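PDB 7AGM: N-acetylmuramoyl-L-alanine amidase from Mycolicibacterium smegmatis, which hydrolyses the amide bond between N-acetylmuramic acid and L-alanine in cell-wall peptidoglycan as a zinc-dependent amidase. Local coordinates for residues Thr46-Pro51 against Leu194-Glu199. Residues are numbered along the deposited sequence; the frame is centred on the assembly and turned at random. Where two conformers were deposited one is given.
Sequences TDDGYP and LMKSPE
Asp48 OD2 takes two donors, Lys196 NZ and the hydroxyl OG1 of Thr46, the latter 2.6 Å from Asp48 OD2. The ammonium meets the carboxylate tip to tip, using the syn lone pairs of both oxygens, and Lys196 NZ lies 2.6 Å from Asp48 OD1: a bidentate salt bridge. Aspartate suits this place because its second oxygen can serve the lysine while OD2 also serves the threonine. Thr46 OG1 approaches OD2 nearly along its C-O axis and in turn accepts a hydrogen bond from the backbone N of Tyr50, 2.9 Å from Thr46 OG1. Threonine fits because one hydroxyl can give and receive, fixing the carboxylate against the type I turn Thr46-Gly49; its methyl CG2 still packs on Lys196 CE, 3.9 Å away.

The length of lysine, extended beyond CG, lets the ammonium reach the carboxylate. The chain slides past Tyr50 in the opposite direction, with Lys196 CG 3.9 Å from Tyr50 CD2. Tyrosine offers a broad flat ring, with Lys196 CA over one face, offset toward the rim. The carbonyl O of Met195 lies obliquely to this ring and accepts a hydrogen bond from Arg201.

In this Amidase_3 family enzyme the contact ties the loop leading into helix 52-69, whose Glu52 binds zinc, to the junction of helices 189-196 and 198-219; Phe55 of helix 52-69 touches the side chains of both Tyr50 and Met195.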
loop_
_atom_site.group_PDB
_atom_site.type_symbol
_atom_site.label_atom_id
_atom_site.label_comp_id
_atom_site.label_asym_id
_atom_site.label_seq_id
_atom_site.Cartn_x
_atom_site.Cartn_y
_atom_site.Cartn_z
ATOM N N THR A 46 -2.271 15.297 -7.672
ATOM C CA THR A 46 -3.199 16.346 -7.277
ATOM C C THR A 46 -3.542 17.198 -8.499
ATOM O O THR A 46 -2.892 17.117 -9.546
ATOM C CB THR A 46 -2.613 17.213 -6.156
ATOM O OG1 THR A 46 -1.493 17.967 -6.646
ATOM C CG2 THR A 46 -2.154 16.337 -4.978
ATOM N N ASP A 47 -4.589 18.014 -8.365
ATOM C CA ASP A 47 -4.987 18.881 -9.470
ATOM C C ASP A 47 -3.815 19.721 -9.952
ATOM O O ASP A 47 -3.643 19.937 -11.158
ATOM C CB ASP A 47 -6.132 19.797 -9.037
ATOM C CG ASP A 47 -7.451 19.072 -8.932
ATOM O OD1 ASP A 47 -7.618 18.037 -9.609
ATOM O OD2 ASP A 47 -8.326 19.545 -8.177
ATOM N N ASP A 48 -2.988 20.191 -9.028
ATOM C CA ASP A 48 -1.872 21.054 -9.371
ATOM C C ASP A 48 -0.545 20.312 -9.494
ATOM O O ASP A 48 0.510 20.954 -9.529
ATOM C CB ASP A 48 -1.797 22.237 -8.410
ATOM C CG ASP A 48 -1.795 21.815 -6.966
ATOM O OD1 ASP A 48 -1.896 22.700 -6.093
ATOM O OD2 ASP A 48 -1.680 20.602 -6.692
ATOM N N GLY A 49 -0.575 18.984 -9.575
ATOM C CA GLY A 49 0.541 18.232 -10.111
ATOM C C GLY A 49 1.494 17.595 -9.125
ATOM O O GLY A 49 2.587 17.185 -9.535
ATOM N N TYR A 50 1.146 17.513 -7.851
ATOM C CA TYR A 50 1.968 16.745 -6.923
ATOM C C TYR A 50 1.698 15.266 -7.179
ATOM O O TYR A 50 0.545 14.835 -7.077
ATOM C CB TYR A 50 1.653 17.120 -5.474
ATOM C CG TYR A 50 2.423 16.307 -4.458
ATOM C CD1 TYR A 50 3.811 16.416 -4.338
ATOM C CD2 TYR A 50 1.765 15.425 -3.615
ATOM C CE1 TYR A 50 4.516 15.648 -3.406
ATOM C CE2 TYR A 50 2.453 14.663 -2.688
ATOM C CZ TYR A 50 3.823 14.779 -2.582
ATOM O OH TYR A 50 4.480 14.008 -1.647
ATOM N N PRO A 51 2.699 14.473 -7.564
ATOM C CA PRO A 51 2.420 13.116 -8.054
ATOM C C PRO A 51 2.314 12.063 -6.965
ATOM O O PRO A 51 3.001 12.095 -5.939
ATOM C CB PRO A 51 3.632 12.821 -8.946
ATOM C CG PRO A 51 4.746 13.612 -8.340
ATOM C CD PRO A 51 4.121 14.842 -7.710
ATOM N N LEU A 194 -3.142 17.331 2.798
ATOM C CA LEU A 194 -2.408 16.462 3.717
ATOM C C LEU A 194 -1.230 15.797 3.019
ATOM O O LEU A 194 -0.119 15.748 3.557
ATOM C CB LEU A 194 -3.338 15.391 4.284
ATOM C CG LEU A 194 -4.278 15.816 5.406
ATOM C CD1 LEU A 194 -5.323 14.717 5.641
ATOM C CD2 LEU A 194 -3.511 16.113 6.694
ATOM N N MET A 195 -1.462 15.270 1.814
ATOM C CA MET A 195 -0.435 14.516 1.103
ATOM C C MET A 195 0.752 15.383 0.715
ATOM O O MET A 195 1.885 14.892 0.659
ATOM C CB MET A 195 -1.043 13.879 -0.138
ATOM C CG MET A 195 -1.959 12.735 0.215
ATOM S SD MET A 195 -2.978 12.230 -1.170
ATOM C CE MET A 195 -3.759 10.798 -0.444
ATOM N N LYS A 196 0.510 16.659 0.419
ATOM C CA LYS A 196 1.574 17.580 0.046
ATOM C C LYS A 196 2.416 18.038 1.229
ATOM O O LYS A 196 3.467 18.653 1.014
ATOM C CB LYS A 196 0.965 18.817 -0.604
ATOM C CG LYS A 196 0.333 18.597 -1.953
ATOM C CD LYS A 196 -0.362 19.887 -2.342
ATOM C CE LYS A 196 -0.953 19.850 -3.709
ATOM N NZ LYS A 196 -1.497 21.202 -4.022
ATOM N N SER A 197 1.985 17.771 2.463
ATOM C CA SER A 197 2.711 18.282 3.615
ATOM C C SER A 197 3.514 17.178 4.288
ATOM O O SER A 197 3.044 16.035 4.416
ATOM C CB SER A 197 1.753 18.890 4.639
ATOM O OG SER A 197 0.901 17.909 5.189
ATOM N N PRO A 198 4.744 17.503 4.705
ATOM C CA PRO A 198 5.537 16.512 5.453
ATOM C C PRO A 198 4.811 15.991 6.682
ATOM O O PRO A 198 4.867 14.789 6.969
ATOM C CB PRO A 198 6.817 17.277 5.817
ATOM C CG PRO A 198 6.905 18.368 4.807
ATOM C CD PRO A 198 5.500 18.739 4.432
ATOM N N GLU A 199 4.103 16.866 7.404
ATOM C CA GLU A 199 3.394 16.436 8.603
ATOM C C GLU A 199 2.205 15.555 8.252
ATOM O O GLU A 199 1.895 14.607 8.979
ATOM C CB GLU A 199 2.951 17.642 9.435
ATOM C CG GLU A 199 4.106 18.405 10.065
ATOM C CD GLU A 199 4.753 19.389 9.106
ATOM O OE1 GLU A 199 4.106 19.764 8.102
ATOM O OE2 GLU A 199 5.912 19.783 9.355
#